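Local coordinates for protein putative Transcriptional Regulator (Rhodococcus sp., PDB 2IA2) that probably regulates transcription as an IclR-type repressor or activator, binding DNA through a helix-turn-helix domain and sensing a small molecule through its C-terminal domain, at residues 171-183 / 199-211. Residues are numbered along the deposited sequence; the frame is centred on the assembly and turned at random.
Sequences DIQRLTERTITAR and CVLDQELEAGLRS
R178 and D202 meet with the guanidinium and carboxylate planes 53° apart; NH2 meets OD2 obliquely, at 3.0 Å, in a salt bridge that is not a flat two-pronged pair. On the same carboxylate, D202 OD1 is gripped from opposite faces: Q203 NE2 comes from one, and R210 NE from the other at 2.7 Å, with OD1 lying at the edge of the R210 guanidinium, in its plane. The setting is the GAF-like C-terminal domain of the IclR family, where the loop between helices 160-169 and 183-196 lies against the hairpin connection joining edge strand 199-202 to strand 209-217. A type I turn from T176 to T179 presents two hydroxyls to this connection. T176 OG1, swung between its own backbone N and carbonyl carbon (chi1 73°), gives its proton to a lone pair of Q203 O at 2.7 Å while accepting from R178 N in an ST turn. T179 OG1 donates to E204 O at 2.7 Å from slightly outside the carbonyl plane and receives T176 N, bracing the turn internally while fastening it to the 199-211 segment. The buried E204 runs out extended, its CG packed against R178 O at 3.2 Å; its carboxylate also forms a salt bridge through OE1 with R152 of helix 149-156, which probably stabilises its negative charge. I180 N reaches that OE1 from above the carboxylate plane, 2.9 Å away and almost straight at 176°.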
ATOM      1  N   ASP A 171      29.168 -22.514   7.683  1.00 54.53           N
ATOM      2  CA  ASP A 171      30.045 -23.563   7.135  1.00 56.09           C
ATOM      3  C   ASP A 171      30.258 -23.201   5.657  1.00 55.48           C
ATOM      4  O   ASP A 171      29.440 -23.562   4.813  1.00 55.72           O
ATOM      5  CB  ASP A 171      29.295 -24.904   7.281  1.00 56.32           C
ATOM      6  CG  ASP A 171      30.089 -26.125   6.796  1.00 59.40           C
ATOM      7  OD1 ASP A 171      31.307 -25.992   6.486  1.00 60.63           O
ATOM      8  OD2 ASP A 171      29.459 -27.230   6.750  1.00 58.37           O
ATOM      9  N   ILE A 172      31.329 -22.468   5.352  1.00 55.71           N
ATOM     10  CA  ILE A 172      31.648 -22.074   3.976  1.00 55.64           C
ATOM     11  C   ILE A 172      32.135 -23.299   3.227  1.00 56.72           C
ATOM     12  O   ILE A 172      33.120 -23.884   3.636  1.00 58.59           O
ATOM     13  CB  ILE A 172      32.784 -21.010   3.941  1.00 56.07           C
ATOM     14  CG1 ILE A 172      32.339 -19.710   4.616  1.00 55.51           C
ATOM     15  CG2 ILE A 172      33.240 -20.735   2.501  1.00 56.67           C
ATOM     16  CD1 ILE A 172      33.465 -18.769   5.003  1.00 55.30           C
ATOM     17  N   GLN A 173      31.458 -23.696   2.158  1.00 56.53           N
ATOM     18  CA  GLN A 173      31.914 -24.830   1.316  1.00 57.65           C
ATOM     19  C   GLN A 173      32.628 -24.356   0.049  1.00 57.39           C
ATOM     20  O   GLN A 173      32.317 -23.292  -0.464  1.00 56.77           O
ATOM     21  CB  GLN A 173      30.744 -25.723   0.919  1.00 57.26           C
ATOM     22  CG  GLN A 173      29.803 -25.990   2.047  1.00 60.35           C
ATOM     23  CD  GLN A 173      29.048 -27.272   1.879  1.00 64.47           C
ATOM     24  OE1 GLN A 173      28.221 -27.422   0.969  1.00 66.47           O
ATOM     25  NE2 GLN A 173      29.311 -28.216   2.774  1.00 66.78           N
ATOM     26  N   ARG A 174      33.589 -25.133  -0.450  1.00 58.65           N
ATOM     27  CA  ARG A 174      34.277 -24.783  -1.702  1.00 58.14           C
ATOM     28  C   ARG A 174      33.393 -25.257  -2.843  1.00 57.70           C
ATOM     29  O   ARG A 174      33.508 -26.393  -3.281  1.00 58.75           O
ATOM     30  CB  ARG A 174      35.656 -25.440  -1.783  1.00 59.53           C
ATOM     31  N   LEU A 175      32.483 -24.407  -3.304  1.00 55.62           N
ATOM     32  CA  LEU A 175      31.565 -24.769  -4.386  1.00 54.31           C
ATOM     33  C   LEU A 175      32.214 -24.817  -5.785  1.00 54.43           C
ATOM     34  O   LEU A 175      31.854 -25.662  -6.612  1.00 54.51           O
ATOM     35  CB  LEU A 175      30.335 -23.829  -4.386  1.00 52.80           C
ATOM     36  CG  LEU A 175      29.539 -23.695  -3.073  1.00 51.79           C
ATOM     37  CD1 LEU A 175      28.431 -22.631  -3.171  1.00 48.18           C
ATOM     38  CD2 LEU A 175      28.951 -25.047  -2.653  1.00 50.43           C
ATOM     39  N   THR A 176      33.117 -23.874  -6.059  1.00 54.36           N
ATOM     40  CA  THR A 176      33.879 -23.808  -7.322  1.00 54.62           C
ATOM     41  C   THR A 176      35.315 -23.529  -6.900  1.00 55.96           C
ATOM     42  O   THR A 176      35.556 -23.317  -5.701  1.00 55.84           O
ATOM     43  CB  THR A 176      33.384 -22.661  -8.272  1.00 54.18           C
ATOM     44  OG1 THR A 176      33.788 -21.374  -7.770  1.00 51.77           O
ATOM     45  CG2 THR A 176      31.893 -22.683  -8.420  1.00 52.63           C
ATOM     46  N   GLU A 177      36.256 -23.480  -7.848  1.00 56.97           N
ATOM     47  CA  GLU A 177      37.631 -23.052  -7.519  1.00 58.90           C
ATOM     48  C   GLU A 177      37.732 -21.585  -7.106  1.00 58.41           C
ATOM     49  O   GLU A 177      38.747 -21.157  -6.547  1.00 59.38           O
ATOM     50  CB  GLU A 177      38.638 -23.372  -8.657  1.00 60.02           C
ATOM     51  CG  GLU A 177      38.985 -24.865  -8.815  1.00 61.57           C
ATOM     52  N   ARG A 178      36.682 -20.805  -7.358  1.00 57.91           N
ATOM     53  CA  ARG A 178      36.713 -19.369  -6.994  1.00 57.47           C
ATOM     54  C   ARG A 178      35.903 -18.954  -5.792  1.00 55.61           C
ATOM     55  O   ARG A 178      35.876 -17.780  -5.465  1.00 55.37           O
ATOM     56  CB  ARG A 178      36.332 -18.505  -8.174  1.00 57.69           C
ATOM     57  CG  ARG A 178      37.203 -18.797  -9.346  1.00 62.50           C
ATOM     58  CD  ARG A 178      36.550 -18.285 -10.563  1.00 68.98           C
ATOM     59  NE  ARG A 178      36.641 -16.834 -10.600  1.00 71.88           N
ATOM     60  CZ  ARG A 178      37.535 -16.181 -11.319  1.00 72.87           C
ATOM     61  NH1 ARG A 178      38.402 -16.856 -12.053  1.00 74.19           N
ATOM     62  NH2 ARG A 178      37.547 -14.864 -11.308  1.00 74.03           N
ATOM     63  N   THR A 179      35.242 -19.899  -5.141  1.00 54.57           N
ATOM     64  CA  THR A 179      34.457 -19.581  -3.967  1.00 53.19           C
ATOM     65  C   THR A 179      35.381 -19.057  -2.866  1.00 54.49           C
ATOM     66  O   THR A 179      36.389 -19.682  -2.545  1.00 54.46           O
ATOM     67  CB  THR A 179      33.667 -20.803  -3.435  1.00 52.47           C
ATOM     68  OG1 THR A 179      32.941 -21.406  -4.499  1.00 48.11           O
ATOM     69  CG2 THR A 179      32.696 -20.365  -2.334  1.00 50.95           C
ATOM     70  N   ILE A 180      35.030 -17.893  -2.315  1.00 55.09           N
ATOM     71  CA  ILE A 180      35.695 -17.354  -1.129  1.00 56.47           C
ATOM     72  C   ILE A 180      35.652 -18.410  -0.036  1.00 58.08           C
ATOM     73  O   ILE A 180      34.619 -19.076   0.195  1.00 57.86           O
ATOM     74  CB  ILE A 180      35.030 -16.075  -0.639  1.00 55.58           C
ATOM     75  CG1 ILE A 180      35.467 -14.899  -1.507  1.00 55.87           C
ATOM     76  CG2 ILE A 180      35.331 -15.827   0.834  1.00 56.40           C
ATOM     77  CD1 ILE A 180      34.794 -13.559  -1.121  1.00 54.38           C
ATOM     78  N   THR A 181      36.781 -18.576   0.633  1.00 59.92           N
ATOM     79  CA  THR A 181      36.891 -19.670   1.560  1.00 61.49           C
ATOM     80  C   THR A 181      37.126 -19.291   3.029  1.00 62.14           C
ATOM     81  O   THR A 181      37.016 -20.143   3.908  1.00 62.99           O
ATOM     82  CB  THR A 181      37.921 -20.685   1.051  1.00 62.91           C
ATOM     83  OG1 THR A 181      37.456 -22.012   1.366  1.00 63.77           O
ATOM     84  CG2 THR A 181      39.360 -20.364   1.584  1.00 64.04           C
ATOM     85  N   ALA A 182      37.434 -18.028   3.301  1.00 62.10           N
ATOM     86  CA  ALA A 182      37.727 -17.628   4.663  1.00 62.46           C
ATOM     87  C   ALA A 182      36.660 -16.672   5.215  1.00 61.62           C
ATOM     88  O   ALA A 182      36.209 -15.763   4.519  1.00 59.96           O
ATOM     89  CB  ALA A 182      39.105 -17.036   4.727  1.00 63.39           C
ATOM     90  N   ARG A 183      36.246 -16.908   6.457  1.00 62.18           N
ATOM     91  CA  ARG A 183      35.204 -16.097   7.110  1.00 62.47           C
ATOM     92  C   ARG A 183      35.547 -14.613   7.108  1.00 62.11           C
ATOM     93  O   ARG A 183      34.668 -13.766   6.965  1.00 61.10           O
ATOM     94  CB  ARG A 183      34.971 -16.545   8.552  1.00 63.27           C
ATOM     95  CG  ARG A 183      34.308 -17.903   8.694  1.00 66.95           C
ATOM     96  CD  ARG A 183      34.070 -18.223  10.171  1.00 72.50           C
ATOM     97  NE  ARG A 183      33.161 -19.351  10.368  1.00 74.50           N
ATOM     98  CZ  ARG A 183      33.540 -20.542  10.821  1.00 77.66           C
ATOM     99  NH1 ARG A 183      34.819 -20.765  11.118  1.00 78.43           N
ATOM    100  NH2 ARG A 183      32.641 -21.513  10.972  1.00 78.47           N
ATOM    101  N   CYS A 199      26.821  -5.848  -5.673  1.00 32.53           N
ATOM    102  CA  CYS A 199      27.681  -6.984  -5.492  1.00 32.01           C
ATOM    103  C   CYS A 199      27.793  -7.636  -6.834  1.00 32.24           C
ATOM    104  O   CYS A 199      26.782  -7.807  -7.516  1.00 31.70           O
ATOM    105  CB  CYS A 199      27.053  -7.970  -4.483  1.00 30.44           C
ATOM    106  SG  CYS A 199      27.987  -9.502  -4.343  1.00 33.06           S
ATOM    107  N   VAL A 200      29.003  -7.928  -7.249  1.00 31.83           N
ATOM    108  CA  VAL A 200      29.235  -8.765  -8.393  1.00 32.58           C
ATOM    109  C   VAL A 200      29.835 -10.065  -7.946  1.00 34.03           C
ATOM    110  O   VAL A 200      30.821 -10.088  -7.249  1.00 34.40           O
ATOM    111  CB  VAL A 200      30.126  -8.129  -9.419  1.00 33.65           C
ATOM    112  CG1 VAL A 200      30.306  -9.011 -10.577  1.00 33.67           C
ATOM    113  CG2 VAL A 200      29.595  -6.824  -9.849  1.00 33.08           C
ATOM    114  N   LEU A 201      29.192 -11.147  -8.327  1.00 33.16           N
ATOM    115  CA  LEU A 201      29.645 -12.464  -7.990  1.00 35.32           C
ATOM    116  C   LEU A 201      30.122 -13.164  -9.217  1.00 35.58           C
ATOM    117  O   LEU A 201      29.381 -13.347 -10.122  1.00 35.77           O
ATOM    118  CB  LEU A 201      28.548 -13.254  -7.321  1.00 35.12           C
ATOM    119  CG  LEU A 201      29.063 -14.398  -6.502  1.00 38.30           C
ATOM    120  CD1 LEU A 201      28.392 -14.435  -5.214  1.00 39.35           C
ATOM    121  CD2 LEU A 201      28.918 -15.669  -7.245  1.00 39.71           C
ATOM    122  N   ASP A 202      31.393 -13.503  -9.242  1.00 37.13           N
ATOM    123  CA  ASP A 202      32.048 -14.028 -10.432  1.00 37.38           C
ATOM    124  C   ASP A 202      32.363 -15.494 -10.239  1.00 37.58           C
ATOM    125  O   ASP A 202      33.383 -15.849  -9.715  1.00 38.72           O
ATOM    126  CB  ASP A 202      33.322 -13.268 -10.737  1.00 38.73           C
ATOM    127  CG  ASP A 202      34.002 -13.746 -12.005  1.00 41.49           C
ATOM    128  OD1 ASP A 202      33.400 -14.452 -12.784  1.00 40.00           O
ATOM    129  OD2 ASP A 202      35.150 -13.396 -12.218  1.00 44.89           O
ATOM    130  N   GLN A 203      31.422 -16.324 -10.616  1.00 37.06           N
ATOM    131  CA  GLN A 203      31.590 -17.795 -10.649  1.00 38.34           C
ATOM    132  C   GLN A 203      31.967 -18.480  -9.325  1.00 38.96           C
ATOM    133  O   GLN A 203      32.732 -19.435  -9.325  1.00 40.75           O
ATOM    134  CB  GLN A 203      32.558 -18.222 -11.772  1.00 38.78           C
ATOM    135  CG  GLN A 203      32.457 -17.365 -13.016  1.00 37.89           C
ATOM    136  CD  GLN A 203      33.358 -17.814 -14.121  1.00 41.49           C
ATOM    137  OE1 GLN A 203      33.340 -18.979 -14.489  1.00 46.29           O
ATOM    138  NE2 GLN A 203      34.114 -16.885 -14.698  1.00 38.71           N
ATOM    139  N   GLU A 204      31.409 -18.005  -8.211  1.00 39.11           N
ATOM    140  CA  GLU A 204      31.633 -18.647  -6.915  1.00 39.04           C
ATOM    141  C   GLU A 204      30.542 -19.675  -6.602  1.00 38.88           C
ATOM    142  O   GLU A 204      30.703 -20.512  -5.693  1.00 39.34           O
ATOM    143  CB  GLU A 204      31.685 -17.609  -5.806  1.00 39.44           C
ATOM    144  CG  GLU A 204      32.884 -16.663  -5.915  1.00 39.10           C
ATOM    145  CD  GLU A 204      33.037 -15.782  -4.692  1.00 41.03           C
ATOM    146  OE1 GLU A 204      32.950 -16.311  -3.570  1.00 42.10           O
ATOM    147  OE2 GLU A 204      33.264 -14.573  -4.838  1.00 40.90           O
ATOM    148  N   LEU A 205      29.449 -19.606  -7.358  1.00 36.59           N
ATOM    149  CA  LEU A 205      28.317 -20.509  -7.155  1.00 36.37           C
ATOM    150  C   LEU A 205      28.453 -21.652  -8.160  1.00 36.51           C
ATOM    151  O   LEU A 205      28.480 -22.831  -7.795  1.00 36.62           O
ATOM    152  CB  LEU A 205      26.973 -19.772  -7.317  1.00 34.40           C
ATOM    153  CG  LEU A 205      25.676 -20.571  -7.075  1.00 35.70           C
ATOM    154  CD1 LEU A 205      25.615 -21.230  -5.695  1.00 34.56           C
ATOM    155  CD2 LEU A 205      24.459 -19.660  -7.305  1.00 33.55           C
ATOM    156  N   GLU A 206      28.589 -21.285  -9.424  1.00 36.01           N
ATOM    157  CA  GLU A 206      28.740 -22.273 -10.475  1.00 36.85           C
ATOM    158  C   GLU A 206      29.716 -21.713 -11.508  1.00 36.20           C
ATOM    159  O   GLU A 206      29.721 -20.507 -11.790  1.00 35.46           O
ATOM    160  CB  GLU A 206      27.341 -22.566 -11.055  1.00 37.13           C
ATOM    161  CG  GLU A 206      27.245 -23.785 -11.911  1.00 40.97           C
ATOM    162  CD  GLU A 206      25.825 -24.237 -12.090  1.00 44.88           C
ATOM    163  OE1 GLU A 206      25.285 -24.923 -11.201  1.00 47.96           O
ATOM    164  OE2 GLU A 206      25.232 -23.905 -13.124  1.00 48.21           O
ATOM    165  N   ALA A 207      30.580 -22.567 -12.053  1.00 36.92           N
ATOM    166  CA  ALA A 207      31.574 -22.109 -13.035  1.00 36.55           C
ATOM    167  C   ALA A 207      30.840 -21.598 -14.281  1.00 35.45           C
ATOM    168  O   ALA A 207      29.864 -22.169 -14.680  1.00 32.72           O
ATOM    169  CB  ALA A 207      32.548 -23.255 -13.418  1.00 38.60           C
ATOM    170  N   GLY A 208      31.333 -20.526 -14.897  1.00 35.54           N
ATOM    171  CA  GLY A 208      30.662 -19.996 -16.088  1.00 35.22           C
ATOM    172  C   GLY A 208      29.441 -19.119 -15.797  1.00 33.67           C
ATOM    173  O   GLY A 208      28.764 -18.688 -16.725  1.00 33.54           O
ATOM    174  N   LEU A 209      29.131 -18.881 -14.526  1.00 33.68           N
ATOM    175  CA  LEU A 209      27.926 -18.073 -14.191  1.00 32.64           C
ATOM    176  C   LEU A 209      28.301 -16.838 -13.439  1.00 32.60           C
ATOM    177  O   LEU A 209      29.049 -16.916 -12.479  1.00 34.80           O
ATOM    178  CB  LEU A 209      26.910 -18.891 -13.353  1.00 32.22           C
ATOM    179  CG  LEU A 209      25.682 -18.214 -12.693  1.00 31.28           C
ATOM    180  CD1 LEU A 209      24.686 -17.747 -13.740  1.00 30.81           C
ATOM    181  CD2 LEU A 209      25.009 -19.208 -11.865  1.00 30.33           C
ATOM    182  N   ARG A 210      27.755 -15.696 -13.835  1.00 32.00           N
ATOM    183  CA  ARG A 210      27.948 -14.456 -13.096  1.00 30.57           C
ATOM    184  C   ARG A 210      26.623 -13.813 -12.671  1.00 29.81           C
ATOM    185  O   ARG A 210      25.632 -13.962 -13.351  1.00 29.03           O
ATOM    186  CB  ARG A 210      28.723 -13.469 -13.937  1.00 31.04           C
ATOM    187  CG  ARG A 210      30.195 -13.789 -14.002  1.00 32.97           C
ATOM    188  CD  ARG A 210      30.928 -12.747 -14.756  1.00 32.43           C
ATOM    189  NE  ARG A 210      32.299 -13.157 -14.938  1.00 34.33           N
ATOM    190  CZ  ARG A 210      33.008 -12.896 -16.029  1.00 39.04           C
ATOM    191  NH1 ARG A 210      32.457 -12.230 -17.054  1.00 36.94           N
ATOM    192  NH2 ARG A 210      34.279 -13.301 -16.082  1.00 39.82           N
ATOM    193  N   SER A 211      26.631 -13.086 -11.560  1.00 28.78           N
ATOM    194  CA  SER A 211      25.407 -12.417 -11.052  1.00 29.61           C
ATOM    195  C   SER A 211      25.810 -11.096 -10.526  1.00 29.15           C
ATOM    196  O   SER A 211      26.914 -10.982 -10.003  1.00 29.59           O
ATOM    197  CB  SER A 211      24.823 -13.205  -9.895  1.00 26.46           C
ATOM    198  OG  SER A 211      24.358 -14.459 -10.390  1.00 36.86           O
TER
HETATM  199  O   HOH W   1      35.696 -14.658  -8.596  1.00 56.24           O